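Protection of telomeres protein poz1 (Schizosaccharomyces pombe, PDB 5WE0) binds telomeric DNA and negatively regulates telomerase and telomere length. Local coordinates at residues Arg102-Met114 against Tyr219-Tyr233. Residues are numbered along the deposited sequence; the frame is centred on the assembly and turned at random.
Sequences RLENIELERQNCM and YIQCTKLQLEVFCDY
The segments 102-114 and 219-230, of helices 93-115 and 209-230, run in roughly the same direction, 36° apart, with their axes approaching to 9.7 Å. The pair belongs to an all-helical fold, and Y219 is a knob in the hole formed on 102-114 by L103, I106, E107 and R110. The phenol of Y219 donates to the anti lone pair of E107 OE1, 2.7 Å from Y219 OH. R110 holds the same carboxylate side-on in a salt bridge, NE to OE1 and NH2 to OE2. The R110 chain runs out with CG anti to the backbone N (chi1 -174°) and then bends at chi3. With NE and NH2 on E107, R110 NH1 turns to Q226 OE1, 2.9 Å away, meeting a lone pair in the carbonyl plane. Without the guanidinium, as with an alanine here, the buried E107 carboxylate would probably lose its countercharge and Q226 OE1 this donor. N134 of helix 130-157 also hydrogen-bonds R110 NH1. Further along, L227 CD2 packs on C113 CB at 3.7 Å, and M114 SD makes an oblique Met-aromatic contact with F230. Y233 OH donates to E109 OE2, while E109 OE1 pairs with K51. Where helix 209-230 ends, a disulfide joins C113 SG to C231 SG at 2.1 Å, with chi3 119°.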
loop_
_atom_site.group_PDB
_atom_site.type_symbol
_atom_site.label_atom_id
_atom_site.label_comp_id
_atom_site.label_asym_id
_atom_site.label_seq_id
_atom_site.Cartn_x
_atom_site.Cartn_y
_atom_site.Cartn_z
ATOM N N ARG A 102 -5.423 -2.021 -1.185
ATOM C CA ARG A 102 -4.739 -1.744 -2.439
ATOM C C ARG A 102 -3.539 -2.677 -2.584
ATOM O O ARG A 102 -3.313 -3.244 -3.653
ATOM C CB ARG A 102 -4.285 -0.285 -2.494
ATOM C CG ARG A 102 -5.402 0.701 -2.794
ATOM C CD ARG A 102 -4.861 2.111 -2.979
ATOM N NE ARG A 102 -5.699 3.109 -2.321
ATOM C CZ ARG A 102 -6.929 3.425 -2.710
ATOM N NH1 ARG A 102 -7.472 2.821 -3.758
ATOM N NH2 ARG A 102 -7.619 4.346 -2.051
ATOM N N LEU A 103 -2.772 -2.837 -1.507
ATOM C CA LEU A 103 -1.614 -3.717 -1.537
ATOM C C LEU A 103 -2.039 -5.146 -1.842
ATOM O O LEU A 103 -1.373 -5.876 -2.590
ATOM C CB LEU A 103 -0.889 -3.660 -0.204
ATOM C CG LEU A 103 0.510 -4.242 -0.232
ATOM C CD1 LEU A 103 1.414 -3.421 -1.150
ATOM C CD2 LEU A 103 1.055 -4.302 1.200
ATOM N N GLU A 104 -3.157 -5.555 -1.274
ATOM C CA GLU A 104 -3.682 -6.884 -1.541
ATOM C C GLU A 104 -4.131 -7.041 -2.995
ATOM O O GLU A 104 -3.914 -8.103 -3.590
ATOM C CB GLU A 104 -4.814 -7.162 -0.557
ATOM C CG GLU A 104 -5.430 -8.519 -0.642
ATOM C CD GLU A 104 -6.421 -8.711 0.481
ATOM O OE1 GLU A 104 -7.514 -8.107 0.402
ATOM O OE2 GLU A 104 -6.103 -9.464 1.435
ATOM N N ASN A 105 -4.752 -6.006 -3.590
ATOM C CA ASN A 105 -5.086 -6.077 -5.017
ATOM C C ASN A 105 -3.827 -6.264 -5.854
ATOM O O ASN A 105 -3.805 -7.086 -6.772
ATOM C CB ASN A 105 -5.815 -4.815 -5.488
ATOM C CG ASN A 105 -7.170 -4.607 -4.809
ATOM O OD1 ASN A 105 -7.733 -5.520 -4.203
ATOM N ND2 ASN A 105 -7.679 -3.370 -4.881
ATOM N N ILE A 106 -2.753 -5.531 -5.525
ATOM C CA ILE A 106 -1.490 -5.686 -6.246
ATOM C C ILE A 106 -1.010 -7.124 -6.155
ATOM O O ILE A 106 -0.657 -7.750 -7.162
ATOM C CB ILE A 106 -0.428 -4.719 -5.696
ATOM C CG1 ILE A 106 -0.810 -3.269 -5.961
ATOM C CG2 ILE A 106 0.921 -5.028 -6.290
ATOM C CD1 ILE A 106 0.010 -2.268 -5.106
ATOM N N GLU A 107 -0.993 -7.669 -4.937
ATOM C CA GLU A 107 -0.478 -9.016 -4.747
ATOM C C GLU A 107 -1.347 -10.025 -5.486
ATOM O O GLU A 107 -0.843 -11.007 -6.052
ATOM C CB GLU A 107 -0.407 -9.348 -3.248
ATOM C CG GLU A 107 -0.072 -10.812 -2.901
ATOM C CD GLU A 107 1.286 -11.292 -3.420
ATOM O OE1 GLU A 107 2.087 -10.474 -3.936
ATOM O OE2 GLU A 107 1.575 -12.506 -3.295
ATOM N N LEU A 108 -2.657 -9.793 -5.477
ATOM C CA LEU A 108 -3.590 -10.681 -6.159
ATOM C C LEU A 108 -3.251 -10.723 -7.643
ATOM O O LEU A 108 -3.158 -11.794 -8.242
ATOM C CB LEU A 108 -5.029 -10.207 -5.957
ATOM C CG LEU A 108 -5.799 -10.851 -4.801
ATOM C CD1 LEU A 108 -7.257 -10.419 -4.820
ATOM C CD2 LEU A 108 -5.683 -12.366 -4.857
ATOM N N GLU A 109 -3.068 -9.544 -8.226
ATOM C CA GLU A 109 -2.720 -9.420 -9.642
ATOM C C GLU A 109 -1.338 -10.000 -9.948
ATOM O O GLU A 109 -1.137 -10.615 -11.004
ATOM C CB GLU A 109 -2.782 -7.955 -10.063
ATOM C CG GLU A 109 -2.584 -7.709 -11.554
ATOM C CD GLU A 109 -3.650 -6.801 -12.139
ATOM O OE1 GLU A 109 -4.740 -6.674 -11.524
ATOM O OE2 GLU A 109 -3.379 -6.189 -13.200
ATOM N N ARG A 110 -0.351 -9.763 -9.074
ATOM C CA ARG A 110 0.955 -10.387 -9.285
ATOM C C ARG A 110 0.825 -11.909 -9.308
ATOM O O ARG A 110 1.416 -12.582 -10.163
ATOM C CB ARG A 110 1.932 -9.970 -8.199
ATOM C CG ARG A 110 3.337 -10.454 -8.422
ATOM C CD ARG A 110 4.104 -10.466 -7.120
ATOM N NE ARG A 110 3.484 -11.401 -6.183
ATOM C CZ ARG A 110 3.612 -12.728 -6.251
ATOM N NH1 ARG A 110 4.339 -13.284 -7.211
ATOM N NH2 ARG A 110 3.000 -13.504 -5.364
ATOM N N GLN A 111 0.060 -12.469 -8.367
ATOM C CA GLN A 111 -0.114 -13.918 -8.318
ATOM C C GLN A 111 -0.715 -14.457 -9.616
ATOM O O GLN A 111 -0.272 -15.492 -10.118
ATOM C CB GLN A 111 -0.956 -14.318 -7.124
ATOM C CG GLN A 111 -0.176 -14.299 -5.828
ATOM C CD GLN A 111 -0.991 -14.806 -4.649
ATOM O OE1 GLN A 111 -1.977 -15.528 -4.825
ATOM N NE2 GLN A 111 -0.598 -14.413 -3.447
ATOM N N ASN A 112 -1.760 -13.803 -10.143
ATOM C CA ASN A 112 -2.321 -14.252 -11.421
ATOM C C ASN A 112 -1.301 -14.192 -12.545
ATOM O O ASN A 112 -1.213 -15.120 -13.352
ATOM C CB ASN A 112 -3.552 -13.448 -11.814
ATOM C CG ASN A 112 -4.810 -14.008 -11.221
ATOM O OD1 ASN A 112 -4.825 -14.480 -10.084
ATOM N ND2 ASN A 112 -5.870 -14.035 -12.029
ATOM N N CYS A 113 -0.525 -13.112 -12.621
ATOM C CA CYS A 113 0.523 -13.057 -13.630
ATOM C C CYS A 113 1.428 -14.283 -13.576
ATOM O O CYS A 113 1.779 -14.844 -14.617
ATOM C CB CYS A 113 1.345 -11.779 -13.467
ATOM S SG CYS A 113 2.666 -11.625 -14.676
ATOM N N MET A 114 1.843 -14.699 -12.381
ATOM C CA MET A 114 2.784 -15.810 -12.318
ATOM C C MET A 114 2.141 -17.120 -12.768
ATOM O O MET A 114 2.826 -17.990 -13.322
ATOM C CB MET A 114 3.365 -15.919 -10.911
ATOM C CG MET A 114 4.349 -14.786 -10.640
ATOM S SD MET A 114 5.693 -14.569 -11.834
ATOM C CE MET A 114 7.104 -15.190 -10.885
ATOM N N TYR A 219 9.351 -5.175 -2.219
ATOM C CA TYR A 219 8.157 -5.852 -2.708
ATOM C C TYR A 219 7.633 -5.187 -3.976
ATOM O O TYR A 219 7.227 -5.866 -4.923
ATOM C CB TYR A 219 7.056 -5.879 -1.634
ATOM C CG TYR A 219 5.788 -6.414 -2.236
ATOM C CD1 TYR A 219 5.666 -7.778 -2.559
ATOM C CD2 TYR A 219 4.747 -5.561 -2.564
ATOM C CE1 TYR A 219 4.518 -8.262 -3.166
ATOM C CE2 TYR A 219 3.601 -6.023 -3.157
ATOM C CZ TYR A 219 3.489 -7.370 -3.465
ATOM O OH TYR A 219 2.337 -7.801 -4.080
ATOM N N ILE A 220 7.577 -3.857 -3.986
ATOM C CA ILE A 220 7.053 -3.139 -5.146
ATOM C C ILE A 220 7.954 -3.353 -6.355
ATOM O O ILE A 220 7.475 -3.552 -7.472
ATOM C CB ILE A 220 6.880 -1.644 -4.806
ATOM C CG1 ILE A 220 5.763 -1.454 -3.747
ATOM C CG2 ILE A 220 6.582 -0.831 -6.083
ATOM C CD1 ILE A 220 4.341 -1.885 -4.224
ATOM N N GLN A 221 9.274 -3.304 -6.152
ATOM C CA GLN A 221 10.215 -3.464 -7.261
ATOM C C GLN A 221 10.197 -4.896 -7.798
ATOM O O GLN A 221 10.272 -5.117 -9.015
ATOM C CB GLN A 221 11.627 -3.071 -6.800
ATOM C CG GLN A 221 11.812 -1.554 -6.503
ATOM C CD GLN A 221 11.424 -0.643 -7.695
ATOM O OE1 GLN A 221 10.324 -0.068 -7.732
ATOM N NE2 GLN A 221 12.331 -0.518 -8.669
ATOM N N CYS A 222 10.121 -5.875 -6.893
ATOM C CA CYS A 222 9.986 -7.272 -7.280
ATOM C C CYS A 222 8.734 -7.481 -8.115
ATOM O O CYS A 222 8.783 -8.083 -9.199
ATOM C CB CYS A 222 9.935 -8.143 -6.022
ATOM S SG CYS A 222 9.921 -9.946 -6.326
ATOM N N THR A 223 7.614 -6.925 -7.651
ATOM C CA THR A 223 6.349 -7.051 -8.367
ATOM C C THR A 223 6.423 -6.401 -9.744
ATOM O O THR A 223 6.001 -7.003 -10.736
ATOM C CB THR A 223 5.226 -6.410 -7.545
ATOM O OG1 THR A 223 5.096 -7.094 -6.297
ATOM C CG2 THR A 223 3.907 -6.497 -8.268
ATOM N N LYS A 224 6.987 -5.182 -9.822
ATOM C CA LYS A 224 7.144 -4.484 -11.101
ATOM C C LYS A 224 7.946 -5.317 -12.082
ATOM O O LYS A 224 7.588 -5.426 -13.261
ATOM C CB LYS A 224 7.858 -3.144 -10.909
ATOM C CG LYS A 224 7.048 -1.980 -10.369
ATOM C CD LYS A 224 7.916 -0.705 -10.459
ATOM C CE LYS A 224 7.319 0.440 -9.675
ATOM N NZ LYS A 224 8.320 1.478 -9.320
ATOM N N LEU A 225 9.062 -5.880 -11.618
ATOM C CA LEU A 225 9.908 -6.694 -12.489
ATOM C C LEU A 225 9.149 -7.912 -13.020
ATOM O O LEU A 225 9.105 -8.129 -14.229
ATOM C CB LEU A 225 11.178 -7.106 -11.739
ATOM C CG LEU A 225 12.194 -7.914 -12.538
ATOM C CD1 LEU A 225 12.734 -7.008 -13.599
ATOM C CD2 LEU A 225 13.342 -8.419 -11.686
ATOM N N GLN A 226 8.495 -8.685 -12.137
ATOM C CA GLN A 226 7.763 -9.881 -12.581
ATOM C C GLN A 226 6.686 -9.542 -13.598
ATOM O O GLN A 226 6.460 -10.294 -14.556
ATOM C CB GLN A 226 7.069 -10.606 -11.417
ATOM C CG GLN A 226 7.936 -10.949 -10.269
ATOM C CD GLN A 226 7.182 -11.567 -9.070
ATOM O OE1 GLN A 226 6.089 -12.132 -9.186
ATOM N NE2 GLN A 226 7.762 -11.410 -7.911
ATOM N N LEU A 227 5.940 -8.476 -13.349
ATOM C CA LEU A 227 4.861 -8.117 -14.260
ATOM C C LEU A 227 5.396 -7.767 -15.642
ATOM O O LEU A 227 4.811 -8.163 -16.652
ATOM C CB LEU A 227 4.068 -6.950 -13.678
ATOM C CG LEU A 227 3.261 -7.278 -12.418
ATOM C CD1 LEU A 227 2.656 -6.010 -11.866
ATOM C CD2 LEU A 227 2.157 -8.296 -12.695
ATOM N N GLU A 228 6.537 -7.075 -15.709
ATOM C CA GLU A 228 7.090 -6.688 -17.003
ATOM C C GLU A 228 7.679 -7.896 -17.722
ATOM O O GLU A 228 7.388 -8.136 -18.899
ATOM C CB GLU A 228 8.151 -5.601 -16.832
ATOM C CG GLU A 228 8.852 -5.221 -18.146
ATOM C CD GLU A 228 9.630 -3.911 -18.063
ATOM O OE1 GLU A 228 9.162 -2.954 -17.396
ATOM O OE2 GLU A 228 10.736 -3.848 -18.638
ATOM N N VAL A 229 8.463 -8.697 -17.001
ATOM C CA VAL A 229 9.179 -9.812 -17.603
ATOM C C VAL A 229 8.200 -10.905 -18.034
ATOM O O VAL A 229 8.281 -11.415 -19.152
ATOM C CB VAL A 229 10.244 -10.336 -16.622
ATOM C CG1 VAL A 229 10.865 -11.624 -17.119
ATOM C CG2 VAL A 229 11.319 -9.282 -16.386
ATOM N N PHE A 230 7.227 -11.248 -17.180
ATOM C CA PHE A 230 6.363 -12.399 -17.443
ATOM C C PHE A 230 5.009 -12.072 -18.061
ATOM O O PHE A 230 4.401 -12.958 -18.670
ATOM C CB PHE A 230 6.125 -13.184 -16.143
ATOM C CG PHE A 230 7.362 -13.838 -15.618
ATOM C CD1 PHE A 230 7.881 -14.964 -16.248
ATOM C CD2 PHE A 230 8.029 -13.315 -14.524
ATOM C CE1 PHE A 230 9.032 -15.562 -15.779
ATOM C CE2 PHE A 230 9.182 -13.912 -14.046
ATOM C CZ PHE A 230 9.684 -15.035 -14.677
ATOM N N CYS A 231 4.486 -10.868 -17.883
ATOM C CA CYS A 231 3.258 -10.440 -18.547
ATOM C C CYS A 231 3.503 -9.195 -19.404
ATOM O O CYS A 231 4.642 -8.746 -19.585
ATOM C CB CYS A 231 2.144 -10.278 -17.508
ATOM S SG CYS A 231 1.824 -11.856 -16.571
ATOM N N ASP A 232 2.426 -8.684 -19.990
ATOM C CA ASP A 232 2.462 -7.493 -20.837
ATOM C C ASP A 232 2.165 -6.215 -20.048
ATOM O O ASP A 232 1.163 -5.518 -20.248
ATOM C CB ASP A 232 1.550 -7.683 -22.050
ATOM C CG ASP A 232 1.194 -6.371 -22.728
ATOM O OD1 ASP A 232 2.137 -5.630 -23.133
ATOM O OD2 ASP A 232 -0.015 -6.147 -22.995
ATOM N N TYR A 233 2.996 -5.965 -19.039
ATOM C CA TYR A 233 3.087 -4.643 -18.445
ATOM C C TYR A 233 4.427 -4.025 -18.815
ATOM O O TYR A 233 5.420 -4.725 -19.036
ATOM C CB TYR A 233 2.940 -4.722 -16.915
ATOM C CG TYR A 233 1.649 -5.368 -16.440
ATOM C CD1 TYR A 233 1.519 -6.755 -16.391
ATOM C CD2 TYR A 233 0.577 -4.598 -16.008
ATOM C CE1 TYR A 233 0.352 -7.350 -15.938
ATOM C CE2 TYR A 233 -0.606 -5.190 -15.557
ATOM C CZ TYR A 233 -0.705 -6.560 -15.514
ATOM O OH TYR A 233 -1.871 -7.149 -15.059
#